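Local coordinates for protein minor fimbrium anchoring subunit Mfa2 (Porphyromonas gingivalis, PDB 5NFI) that anchors the minor fimbriae in the outer membrane through its interaction with the subunit Mfa1, and regulates their length, at residues Y21-V25 with Q49-A53; K90-R96 with G168-D173; Y183-E187 with F199-L203; Q240-L244 with I273-I278. All coordinates share one frame; numbering follows the deposited sequence.

Interaction 1: residues Y21-V25 with Q49-A53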
loop_
_atom_site.group_PDB
_atom_site.type_symbol
_atom_site.label_atom_id
_atom_site.label_comp_id
_atom_site.label_asym_id
_atom_site.label_seq_id
_atom_site.Cartn_x
_atom_site.Cartn_y
_atom_site.Cartn_z
ATOM N N TYR A 21 -14.264 -4.937 9.860
ATOM C CA TYR A 21 -13.642 -4.132 10.908
ATOM C C TYR A 21 -12.334 -4.760 11.363
ATOM O O TYR A 21 -12.209 -5.180 12.519
ATOM C CB TYR A 21 -14.596 -3.979 12.093
ATOM C CG TYR A 21 -15.879 -3.300 11.718
ATOM C CD1 TYR A 21 -15.932 -1.920 11.573
ATOM C CD2 TYR A 21 -17.034 -4.033 11.489
ATOM C CE1 TYR A 21 -17.111 -1.287 11.224
ATOM C CE2 TYR A 21 -18.220 -3.410 11.137
ATOM C CZ TYR A 21 -18.254 -2.036 11.003
ATOM O OH TYR A 21 -19.428 -1.398 10.659
ATOM N N PRO A 22 -11.340 -4.785 10.465
ATOM C CA PRO A 22 -10.145 -5.627 10.577
ATOM C C PRO A 22 -9.424 -5.488 11.900
ATOM O O PRO A 22 -9.096 -4.374 12.308
ATOM C CB PRO A 22 -9.258 -5.126 9.437
ATOM C CG PRO A 22 -10.158 -4.421 8.511
ATOM C CD PRO A 22 -11.215 -3.810 9.367
ATOM N N ALA A 23 -9.178 -6.614 12.561
ATOM C CA ALA A 23 -8.363 -6.624 13.770
ATOM C C ALA A 23 -6.938 -6.151 13.489
ATOM O O ALA A 23 -6.240 -5.709 14.396
ATOM C CB ALA A 23 -8.340 -8.007 14.369
ATOM N N GLU A 24 -6.524 -6.255 12.224
ATOM C CA GLU A 24 -5.174 -5.925 11.784
ATOM C C GLU A 24 -4.802 -4.497 12.104
ATOM O O GLU A 24 -3.620 -4.178 12.219
ATOM C CB GLU A 24 -5.027 -6.149 10.272
ATOM C CG GLU A 24 -4.817 -7.591 9.838
ATOM C CD GLU A 24 -6.058 -8.449 10.007
ATOM O OE1 GLU A 24 -7.106 -7.925 10.442
ATOM O OE2 GLU A 24 -5.986 -9.654 9.680
ATOM N N VAL A 25 -5.808 -3.629 12.228
ATOM C CA VAL A 25 -5.551 -2.225 12.537
ATOM C C VAL A 25 -5.390 -2.033 14.024
ATOM O O VAL A 25 -6.363 -2.130 14.751
ATOM C CB VAL A 25 -6.667 -1.329 12.019
ATOM C CG1 VAL A 25 -6.378 0.119 12.371
ATOM C CG2 VAL A 25 -6.804 -1.513 10.502
ATOM N N GLN A 49 -9.061 -1.155 18.439
ATOM C CA GLN A 49 -9.831 -2.308 18.019
ATOM C C GLN A 49 -11.026 -1.791 17.254
ATOM O O GLN A 49 -12.005 -1.386 17.852
ATOM C CB GLN A 49 -10.298 -3.135 19.205
ATOM C CG GLN A 49 -9.339 -4.181 19.698
ATOM C CD GLN A 49 -10.066 -5.197 20.561
ATOM O OE1 GLN A 49 -11.105 -4.889 21.144
ATOM N NE2 GLN A 49 -9.540 -6.415 20.628
ATOM N N LEU A 50 -10.938 -1.772 15.934
ATOM C CA LEU A 50 -12.049 -1.325 15.110
ATOM C C LEU A 50 -13.304 -2.099 15.449
ATOM O O LEU A 50 -13.243 -3.292 15.739
ATOM C CB LEU A 50 -11.731 -1.502 13.633
ATOM C CG LEU A 50 -10.477 -0.779 13.193
ATOM C CD1 LEU A 50 -10.294 -0.942 11.697
ATOM C CD2 LEU A 50 -10.578 0.683 13.596
ATOM N N SER A 51 -14.442 -1.419 15.409
ATOM C CA SER A 51 -15.704 -2.067 15.702
ATOM C C SER A 51 -16.862 -1.320 15.060
ATOM O O SER A 51 -16.744 -0.142 14.734
ATOM C CB SER A 51 -15.896 -2.172 17.204
ATOM O OG SER A 51 -17.240 -2.455 17.498
ATOM N N ALA A 52 -17.978 -2.021 14.875
ATOM C CA ALA A 52 -19.132 -1.486 14.161
ATOM C C ALA A 52 -19.701 -0.269 14.859
ATOM O O ALA A 52 -20.233 0.640 14.215
ATOM C CB ALA A 52 -20.207 -2.554 14.013
ATOM N N ALA A 53 -19.568 -0.246 16.180
ATOM C CA ALA A 53 -20.150 0.817 16.978
ATOM C C ALA A 53 -19.104 1.579 17.790
ATOM O O ALA A 53 -19.436 2.228 18.784
ATOM C CB ALA A 53 -21.200 0.249 17.889
#
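Y21 lays its ring flat against the backbone of S51 and A52. The chi1 of -60° sets CG opposite the carbonyl carbon, and from there the ring reaches along the other loop with one face turned to it. S51 C and A52 CA both lie over that face, displaced toward the rim; A52 CA is 3.7 Å from the ring centroid, a CH-pi contact. The methyl A52 CB adds an apolar touch on Y21 CE2 at 3.6 Å. A small residue suits this place, because the ring can then come close to the main chain. L50 points into the first loop and crosses P22 and V25 obliquely. Its CD1 does most of the touching, 3.8 Å from P22 CD and 3.7 Å from V25 CB, so that one branch of the leucine sits among proline and valine carbons. No hydrogen bond joins the two segments; F9 of strand 3-10 and L139 of strand 133-151 also pack on L50. A type I turn runs from P22 to V25, and the apolar proline ring suits its packing on L50 CD1 and W113. The contact thus ties together two inter-strand loops in a beta-rich domain, consistent with the transthyretin clan to which the family belongs.

Interaction 2: residues K90-R96 with G168-D173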
loop_
_atom_site.group_PDB
_atom_site.type_symbol
_atom_site.label_atom_id
_atom_site.label_comp_id
_atom_site.label_asym_id
_atom_site.label_seq_id
_atom_site.Cartn_x
_atom_site.Cartn_y
_atom_site.Cartn_z
ATOM N N LYS A 90 -2.329 19.302 2.931
ATOM C CA LYS A 90 -2.819 17.969 2.544
ATOM C C LYS A 90 -1.848 17.192 1.655
ATOM O O LYS A 90 -1.760 15.980 1.747
ATOM C CB LYS A 90 -4.184 18.088 1.825
ATOM C CG LYS A 90 -4.096 18.869 0.509
ATOM C CD LYS A 90 -5.383 19.090 -0.285
ATOM C CE LYS A 90 -6.657 19.115 0.531
ATOM N NZ LYS A 90 -7.785 19.539 -0.374
ATOM N N GLN A 91 -1.104 17.894 0.810
ATOM C CA GLN A 91 -0.349 17.232 -0.251
ATOM C C GLN A 91 1.151 17.166 0.040
ATOM O O GLN A 91 1.934 16.793 -0.822
ATOM C CB GLN A 91 -0.581 17.933 -1.597
ATOM C CG GLN A 91 0.128 19.280 -1.758
ATOM C CD GLN A 91 -0.529 20.459 -1.019
ATOM O OE1 GLN A 91 -1.534 20.309 -0.340
ATOM N NE2 GLN A 91 0.047 21.646 -1.176
ATOM N N GLN A 92 1.557 17.527 1.251
ATOM C CA GLN A 92 2.944 17.358 1.657
ATOM C C GLN A 92 3.201 15.904 2.025
ATOM O O GLN A 92 2.278 15.157 2.331
ATOM C CB GLN A 92 3.281 18.273 2.829
ATOM C CG GLN A 92 3.451 19.734 2.449
ATOM C CD GLN A 92 3.626 20.645 3.659
ATOM O OE1 GLN A 92 2.669 21.253 4.131
ATOM N NE2 GLN A 92 4.847 20.734 4.167
ATOM N N VAL A 93 4.459 15.494 1.992
ATOM C CA VAL A 93 4.764 14.101 2.262
ATOM C C VAL A 93 4.715 13.788 3.748
ATOM O O VAL A 93 5.505 14.290 4.541
ATOM C CB VAL A 93 6.139 13.700 1.706
ATOM C CG1 VAL A 93 6.383 12.206 1.932
ATOM C CG2 VAL A 93 6.226 14.047 0.216
ATOM N N LEU A 94 3.783 12.934 4.120
ATOM C CA LEU A 94 3.702 12.476 5.493
ATOM C C LEU A 94 4.820 11.498 5.870
ATOM O O LEU A 94 5.338 11.522 6.994
ATOM C CB LEU A 94 2.342 11.820 5.725
ATOM C CG LEU A 94 2.133 11.145 7.070
ATOM C CD1 LEU A 94 2.431 12.128 8.210
ATOM C CD2 LEU A 94 0.709 10.625 7.145
HETATM N N MSE A 95 5.224 10.678 4.907
HETATM C CA MSE A 95 5.748 9.352 5.200
HETATM C C MSE A 95 6.679 8.839 4.117
HETATM O O MSE A 95 6.344 8.923 2.941
HETATM C CB MSE A 95 4.569 8.405 5.304
HETATM C CG MSE A 95 4.643 7.245 6.232
HETATM SE SE MSE A 95 2.970 6.290 5.835
HETATM C CE MSE A 95 3.568 5.243 4.301
ATOM N N ARG A 96 7.822 8.283 4.509
ATOM C CA ARG A 96 8.657 7.548 3.572
ATOM C C ARG A 96 9.069 6.213 4.157
ATOM O O ARG A 96 9.543 6.162 5.280
ATOM C CB ARG A 96 9.898 8.352 3.196
ATOM C CG ARG A 96 9.603 9.502 2.278
ATOM C CD ARG A 96 10.848 10.241 1.894
ATOM N NE ARG A 96 10.542 11.578 1.392
ATOM C CZ ARG A 96 9.960 11.825 0.218
ATOM N NH1 ARG A 96 9.602 10.825 -0.571
ATOM N NH2 ARG A 96 9.723 13.073 -0.162
ATOM N N GLY A 168 7.014 4.114 -1.874
ATOM C CA GLY A 168 7.398 4.133 -0.467
ATOM C C GLY A 168 7.125 5.460 0.222
ATOM O O GLY A 168 7.481 5.666 1.379
ATOM N N SER A 169 6.485 6.368 -0.500
ATOM C CA SER A 169 6.263 7.705 0.004
ATOM C C SER A 169 4.827 8.139 -0.204
ATOM O O SER A 169 4.288 8.023 -1.306
ATOM C CB SER A 169 7.207 8.676 -0.678
ATOM O OG SER A 169 8.534 8.282 -0.427
ATOM N N TYR A 170 4.192 8.626 0.857
ATOM C CA TYR A 170 2.786 8.983 0.750
ATOM C C TYR A 170 2.498 10.377 1.290
ATOM O O TYR A 170 3.072 10.803 2.304
ATOM C CB TYR A 170 1.934 7.925 1.451
ATOM C CG TYR A 170 2.028 6.597 0.750
ATOM C CD1 TYR A 170 3.147 5.785 0.917
ATOM C CD2 TYR A 170 1.026 6.163 -0.117
ATOM C CE1 TYR A 170 3.279 4.575 0.250
ATOM C CE2 TYR A 170 1.151 4.938 -0.788
ATOM C CZ TYR A 170 2.289 4.154 -0.596
ATOM O OH TYR A 170 2.442 2.948 -1.237
ATOM N N ARG A 171 1.624 11.095 0.585
ATOM C CA ARG A 171 1.153 12.392 1.043
ATOM C C ARG A 171 0.203 12.196 2.219
ATOM O O ARG A 171 -0.105 11.060 2.584
ATOM C CB ARG A 171 0.466 13.143 -0.088
ATOM C CG ARG A 171 1.346 13.329 -1.289
ATOM C CD ARG A 171 0.709 14.255 -2.307
ATOM N NE ARG A 171 1.085 13.878 -3.668
ATOM C CZ ARG A 171 2.257 14.178 -4.217
ATOM N NH1 ARG A 171 3.158 14.865 -3.514
ATOM N NH2 ARG A 171 2.529 13.794 -5.461
ATOM N N PHE A 172 -0.262 13.289 2.819
ATOM C CA PHE A 172 -1.200 13.171 3.926
ATOM C C PHE A 172 -2.502 12.538 3.456
ATOM O O PHE A 172 -2.980 11.585 4.075
ATOM C CB PHE A 172 -1.442 14.525 4.577
ATOM C CG PHE A 172 -0.423 14.867 5.593
ATOM C CD1 PHE A 172 0.721 15.546 5.240
ATOM C CD2 PHE A 172 -0.582 14.471 6.902
ATOM C CE1 PHE A 172 1.684 15.841 6.184
ATOM C CE2 PHE A 172 0.370 14.772 7.842
ATOM C CZ PHE A 172 1.507 15.455 7.487
ATOM N N ASP A 173 -3.061 13.037 2.353
ATOM C CA ASP A 173 -4.144 12.318 1.696
ATOM C C ASP A 173 -3.516 11.004 1.258
ATOM O O ASP A 173 -2.295 10.885 1.238
ATOM C CB ASP A 173 -4.737 13.109 0.530
ATOM C CG ASP A 173 -3.712 13.462 -0.553
ATOM O OD1 ASP A 173 -2.759 12.693 -0.807
ATOM O OD2 ASP A 173 -3.880 14.529 -1.182
#
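V93 to R96 and S169 to R171 pair as antiparallel strands, 160° between their directions, with V93 opposite R171 and R96 opposite S169. Between these pairs the register slips by one: L94 and M95 both face Y170, whose O accepts L94 N at 2.9 Å and, weakly, M95 N, while Y170 N returns a bond to M95 O at 3.0 Å. This is a classic beta bulge, in an antiparallel sheet where strand 93-100 also pairs with strand 78-80. Beyond the strands D173 N donates to K90 O at 3.3 Å. The L94 side chain crosses F172 at about a right angle. The backbone sets its CB over the centre of the F172 ring, 3.9 Å from the centroid, and chi1 of 174° carries CD1 to F172 CE2 at 3.4 Å. A flat, apolar ring suits this buried site, where L94 covers one face and the rings of Y31 and F33 also meet it. The modelled selenomethionine M95 runs alongside Y170, with CE 3.5 Å from Y170 CD1; Y170 OH is bound to N167 O and K204 N. On the face carrying R96 and S169, the arginine, extended from CG to NE, brings NH1 within 2.8 Å of S169 OG, a weak bond at the guanidinium edge, with V93 CG1 over that group.

Interaction 3: residues Y183-E187 with F199-L203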
loop_
_atom_site.group_PDB
_atom_site.type_symbol
_atom_site.label_atom_id
_atom_site.label_comp_id
_atom_site.label_asym_id
_atom_site.label_seq_id
_atom_site.Cartn_x
_atom_site.Cartn_y
_atom_site.Cartn_z
ATOM N N TYR A 183 13.508 -1.090 -3.873
ATOM C CA TYR A 183 13.547 -2.528 -3.979
ATOM C C TYR A 183 13.011 -3.129 -2.692
ATOM O O TYR A 183 13.332 -2.653 -1.613
ATOM C CB TYR A 183 14.969 -3.006 -4.290
ATOM C CG TYR A 183 15.298 -2.830 -5.745
ATOM C CD1 TYR A 183 15.789 -1.628 -6.230
ATOM C CD2 TYR A 183 15.074 -3.863 -6.654
ATOM C CE1 TYR A 183 16.074 -1.463 -7.582
ATOM C CE2 TYR A 183 15.354 -3.712 -8.005
ATOM C CZ TYR A 183 15.848 -2.511 -8.464
ATOM O OH TYR A 183 16.115 -2.367 -9.809
ATOM N N TYR A 184 12.176 -4.160 -2.812
ATOM C CA TYR A 184 11.654 -4.840 -1.623
ATOM C C TYR A 184 12.313 -6.200 -1.371
ATOM O O TYR A 184 12.515 -6.989 -2.306
ATOM C CB TYR A 184 10.137 -5.000 -1.727
ATOM C CG TYR A 184 9.428 -3.684 -1.576
ATOM C CD1 TYR A 184 9.214 -2.865 -2.673
ATOM C CD2 TYR A 184 9.001 -3.242 -0.329
ATOM C CE1 TYR A 184 8.579 -1.658 -2.540
ATOM C CE2 TYR A 184 8.364 -2.038 -0.186
ATOM C CZ TYR A 184 8.152 -1.249 -1.292
ATOM O OH TYR A 184 7.519 -0.039 -1.151
ATOM N N PRO A 185 12.637 -6.472 -0.091
ATOM C CA PRO A 185 13.404 -7.633 0.364
ATOM C C PRO A 185 12.722 -8.945 0.023
ATOM O O PRO A 185 11.740 -9.317 0.659
ATOM C CB PRO A 185 13.471 -7.444 1.877
ATOM C CG PRO A 185 13.123 -6.027 2.116
ATOM C CD PRO A 185 12.174 -5.658 1.042
ATOM N N GLY A 186 13.260 -9.643 -0.970
ATOM C CA GLY A 186 12.682 -10.892 -1.420
ATOM C C GLY A 186 13.257 -12.112 -0.742
ATOM O O GLY A 186 14.252 -12.678 -1.196
ATOM N N GLU A 187 12.628 -12.527 0.350
ATOM C CA GLU A 187 13.052 -13.734 1.035
ATOM C C GLU A 187 12.630 -14.954 0.213
ATOM O O GLU A 187 11.508 -15.015 -0.309
ATOM C CB GLU A 187 12.493 -13.766 2.457
ATOM C CG GLU A 187 13.037 -12.615 3.301
ATOM C CD GLU A 187 14.571 -12.589 3.365
ATOM O OE1 GLU A 187 15.186 -13.660 3.579
ATOM O OE2 GLU A 187 15.160 -11.497 3.179
ATOM N N PHE A 199 8.990 -14.213 -1.583
ATOM C CA PHE A 199 7.867 -13.496 -0.984
ATOM C C PHE A 199 8.206 -12.036 -0.654
ATOM O O PHE A 199 9.171 -11.751 0.059
ATOM C CB PHE A 199 7.383 -14.217 0.268
ATOM C CG PHE A 199 6.233 -13.529 0.951
ATOM C CD1 PHE A 199 4.934 -13.749 0.536
ATOM C CD2 PHE A 199 6.455 -12.647 2.004
ATOM C CE1 PHE A 199 3.874 -13.108 1.171
ATOM C CE2 PHE A 199 5.408 -12.001 2.628
ATOM C CZ PHE A 199 4.117 -12.233 2.217
ATOM N N PHE A 200 7.399 -11.121 -1.179
ATOM C CA PHE A 200 7.605 -9.693 -0.976
ATOM C C PHE A 200 6.420 -9.074 -0.241
ATOM O O PHE A 200 5.264 -9.413 -0.505
ATOM C CB PHE A 200 7.783 -8.957 -2.312
ATOM C CG PHE A 200 8.866 -9.509 -3.170
ATOM C CD1 PHE A 200 8.635 -10.605 -3.984
ATOM C CD2 PHE A 200 10.120 -8.931 -3.175
ATOM C CE1 PHE A 200 9.643 -11.114 -4.779
ATOM C CE2 PHE A 200 11.140 -9.436 -3.973
ATOM C CZ PHE A 200 10.908 -10.522 -4.767
ATOM N N THR A 201 6.695 -8.161 0.673
ATOM C CA THR A 201 5.633 -7.315 1.149
ATOM C C THR A 201 5.939 -5.907 0.676
ATOM O O THR A 201 6.940 -5.298 1.076
ATOM C CB THR A 201 5.473 -7.344 2.678
ATOM O OG1 THR A 201 5.269 -8.689 3.115
ATOM C CG2 THR A 201 4.271 -6.515 3.073
ATOM N N THR A 202 5.088 -5.388 -0.192
ATOM C CA THR A 202 5.328 -4.065 -0.712
ATOM C C THR A 202 4.164 -3.171 -0.314
ATOM O O THR A 202 3.207 -3.631 0.299
ATOM C CB THR A 202 5.511 -4.088 -2.240
ATOM O OG1 THR A 202 5.767 -2.762 -2.715
ATOM C CG2 THR A 202 4.274 -4.625 -2.917
ATOM N N LEU A 203 4.231 -1.895 -0.649
ATOM C CA LEU A 203 3.124 -1.034 -0.310
ATOM C C LEU A 203 2.201 -0.972 -1.518
ATOM O O LEU A 203 1.926 -2.009 -2.124
ATOM C CB LEU A 203 3.612 0.342 0.143
ATOM C CG LEU A 203 4.458 0.246 1.421
ATOM C CD1 LEU A 203 5.031 1.584 1.806
ATOM C CD2 LEU A 203 3.631 -0.326 2.571
#
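Y184 and T202 meet across the beta hairpin of strands 182-190 and 196-202. Within these segments the backbone pairing is confined to the end where E187 faces F199. There F199 N donates to E187 O at 2.9 Å, a nearly straight bond (163°), in an antiparallel hydrogen-bonded pair. Farther along, the contact is made largely by side chains, chiefly two aromatic rings. The Y184 side chain crosses T202 at about a right angle, and T202 CB stands 3.8 Å from the centroid of the ring, almost on its normal, in a CH-pi contact. Threonine suits the place because CB and OG1 both lie over the ring. F200 is turned differently. With CG opposite the carbonyl carbon, its ring runs toward the other strand and presents an edge, close to its plane, to Y184 O; F200 CD2 is 3.2 Å from that oxygen. G186, without a side chain, can take the ring directly against its backbone, its CA lying 3.3 Å from F200 CE2. The polar groups are served by N167, whose OD1 bonds Y184 OH and whose ND2 bonds T202 OG1. That threonine oxygen also lies 3.0 Å above the plane of the Y184 ring, displaced toward the rim.

Interaction 4: residues Q240-L244 with I273-I278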
loop_
_atom_site.group_PDB
_atom_site.type_symbol
_atom_site.label_atom_id
_atom_site.label_comp_id
_atom_site.label_asym_id
_atom_site.label_seq_id
_atom_site.Cartn_x
_atom_site.Cartn_y
_atom_site.Cartn_z
ATOM N N GLN A 240 -10.659 -8.193 -15.941
ATOM C CA GLN A 240 -10.021 -8.471 -14.660
ATOM C C GLN A 240 -11.049 -8.391 -13.528
ATOM O O GLN A 240 -11.570 -7.304 -13.300
ATOM C CB GLN A 240 -8.859 -7.504 -14.418
ATOM C CG GLN A 240 -7.912 -7.390 -15.601
ATOM C CD GLN A 240 -7.811 -8.677 -16.415
ATOM O OE1 GLN A 240 -7.584 -9.761 -15.873
ATOM N NE2 GLN A 240 -7.992 -8.557 -17.727
ATOM N N ASN A 241 -11.355 -9.460 -12.771
ATOM C CA ASN A 241 -10.596 -10.696 -12.467
ATOM C C ASN A 241 -9.444 -10.374 -11.529
ATOM O O ASN A 241 -9.374 -10.909 -10.429
ATOM C CB ASN A 241 -10.075 -11.452 -13.702
ATOM C CG ASN A 241 -11.184 -12.106 -14.511
ATOM O OD1 ASN A 241 -12.277 -12.369 -14.005
ATOM N ND2 ASN A 241 -10.895 -12.387 -15.777
ATOM N N ILE A 242 -8.540 -9.504 -11.952
ATOM C CA ILE A 242 -7.486 -9.063 -11.058
ATOM C C ILE A 242 -7.624 -7.569 -10.811
ATOM O O ILE A 242 -7.022 -6.724 -11.485
ATOM C CB ILE A 242 -6.100 -9.394 -11.599
ATOM C CG1 ILE A 242 -5.977 -10.897 -11.786
ATOM C CG2 ILE A 242 -5.049 -8.954 -10.614
ATOM C CD1 ILE A 242 -4.676 -11.318 -12.342
ATOM N N ASN A 243 -8.446 -7.266 -9.821
ATOM C CA ASN A 243 -8.781 -5.903 -9.472
ATOM C C ASN A 243 -7.966 -5.434 -8.272
ATOM O O ASN A 243 -8.228 -5.844 -7.138
ATOM C CB ASN A 243 -10.279 -5.811 -9.183
ATOM C CG ASN A 243 -10.740 -4.401 -8.911
ATOM O OD1 ASN A 243 -9.952 -3.452 -8.934
ATOM N ND2 ASN A 243 -12.033 -4.249 -8.669
ATOM N N LEU A 244 -6.982 -4.575 -8.534
ATOM C CA LEU A 244 -6.070 -4.077 -7.500
ATOM C C LEU A 244 -6.781 -3.337 -6.374
ATOM O O LEU A 244 -6.248 -3.200 -5.280
ATOM C CB LEU A 244 -5.040 -3.136 -8.110
ATOM C CG LEU A 244 -4.141 -3.678 -9.200
ATOM C CD1 LEU A 244 -3.234 -2.572 -9.679
ATOM C CD2 LEU A 244 -3.348 -4.831 -8.639
ATOM N N ILE A 273 -0.839 -14.841 -13.110
ATOM C CA ILE A 273 -1.168 -14.075 -11.907
ATOM C C ILE A 273 -2.536 -14.506 -11.383
ATOM O O ILE A 273 -3.534 -14.491 -12.112
ATOM C CB ILE A 273 -1.166 -12.557 -12.150
ATOM C CG1 ILE A 273 0.203 -12.105 -12.640
ATOM C CG2 ILE A 273 -1.470 -11.802 -10.841
ATOM C CD1 ILE A 273 0.296 -10.629 -12.950
ATOM N N ASN A 274 -2.547 -14.927 -10.120
ATOM C CA ASN A 274 -3.727 -15.452 -9.447
ATOM C C ASN A 274 -4.500 -16.447 -10.300
ATOM O O ASN A 274 -5.732 -16.445 -10.334
ATOM C CB ASN A 274 -4.616 -14.291 -8.996
ATOM C CG ASN A 274 -3.962 -13.477 -7.891
ATOM O OD1 ASN A 274 -2.874 -13.830 -7.414
ATOM N ND2 ASN A 274 -4.600 -12.387 -7.485
ATOM N N GLY A 275 -3.766 -17.311 -10.987
ATOM C CA GLY A 275 -4.379 -18.395 -11.733
ATOM C C GLY A 275 -4.804 -18.027 -13.141
ATOM O O GLY A 275 -5.332 -18.849 -13.854
ATOM N N TRP A 276 -4.592 -16.783 -13.539
ATOM C CA TRP A 276 -4.867 -16.388 -14.915
ATOM C C TRP A 276 -3.588 -16.305 -15.734
ATOM O O TRP A 276 -2.558 -15.831 -15.256
ATOM C CB TRP A 276 -5.579 -15.041 -14.952
ATOM C CG TRP A 276 -6.846 -14.995 -14.160
ATOM C CD1 TRP A 276 -7.004 -14.508 -12.889
ATOM C CD2 TRP A 276 -8.138 -15.432 -14.587
ATOM N NE1 TRP A 276 -8.319 -14.620 -12.501
ATOM C CE2 TRP A 276 -9.035 -15.186 -13.523
ATOM C CE3 TRP A 276 -8.627 -16.001 -15.763
ATOM C CZ2 TRP A 276 -10.395 -15.495 -13.600
ATOM C CZ3 TRP A 276 -9.984 -16.309 -15.841
ATOM C CH2 TRP A 276 -10.851 -16.054 -14.762
ATOM N N LEU A 277 -3.649 -16.760 -16.971
ATOM C CA LEU A 277 -2.525 -16.598 -17.875
ATOM C C LEU A 277 -2.591 -15.190 -18.432
ATOM O O LEU A 277 -3.483 -14.853 -19.200
ATOM C CB LEU A 277 -2.544 -17.650 -18.987
ATOM C CG LEU A 277 -1.446 -17.532 -20.053
ATOM C CD1 LEU A 277 -0.080 -17.586 -19.400
ATOM C CD2 LEU A 277 -1.574 -18.584 -21.184
ATOM N N ILE A 278 -1.631 -14.370 -18.025
ATOM C CA ILE A 278 -1.632 -12.940 -18.323
ATOM C C ILE A 278 -0.947 -12.624 -19.653
ATOM O O ILE A 278 -1.417 -11.788 -20.422
ATOM C CB ILE A 278 -0.940 -12.162 -17.177
ATOM C CG1 ILE A 278 -1.777 -12.256 -15.909
ATOM C CG2 ILE A 278 -0.699 -10.721 -17.553
ATOM C CD1 ILE A 278 -3.238 -11.971 -16.134
#
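N241 and W276 come together through similar first torsions: each CG is anti to its own carbonyl carbon, at chi1 -70° for N241 and -56° for W276, and this sends the asparagine amide over the indole. The tryptophan belongs to a beta hairpin whose strands, 266-273 and 276-280, are joined by a type I' turn from I273 to W276. N274 and G275 occupy the turn's central positions with positive phi, a conformation that asparagine and glycine adopt readily, and I273 and W276 close it with a mutual pair of backbone hydrogen bonds. N274 is held in addition by D251, whose N is bonded to its OD1. Against this hairpin end the loop 240-244 brings two side chains. The amide of N241 stacks on the indole with the planes 10° apart, CG lying 3.6 Å from W276 CZ2, while CB approaches the five-membered ring in a CH-pi contact. The side chains of I242 and W276 run antiparallel past each other, with I242 CG1 3.9 Å from W276 CD1. A long, branched aliphatic chain suits this position, because it spans from the indole to the two isoleucines of the hairpin, with I233 and F250 packing on it as well. It crosses the I273 side chain at about a right angle, and its tip, I242 CD1, is 3.6 Å from I273 CG2 and 4.1 Å from I278 CD1.

The four contacts follow one another along the chain, each closing before the next opens. Interactions 2 and 3 touch, although their centres are 21 Å apart: Y170 OH packs on L203 CB at 3.2 Å, and strands 169-171 and 182-190 are successive in the sequence. Interactions 1 and 4 touch none of the others; interaction 1 is 24 to 29 Å from the rest by centres. Interactions 3 and 4, with centres 20 Å and nearest atoms about 9 Å apart, are linked through the long strand 133-151, which pairs with 196-202 and with 249-258, the latter bordering hairpin strand 266-273. Interactions 2 and 4 lie on opposite sides of the chain's centre, so the set samples widely separated parts of this elongated beta-rich anchor.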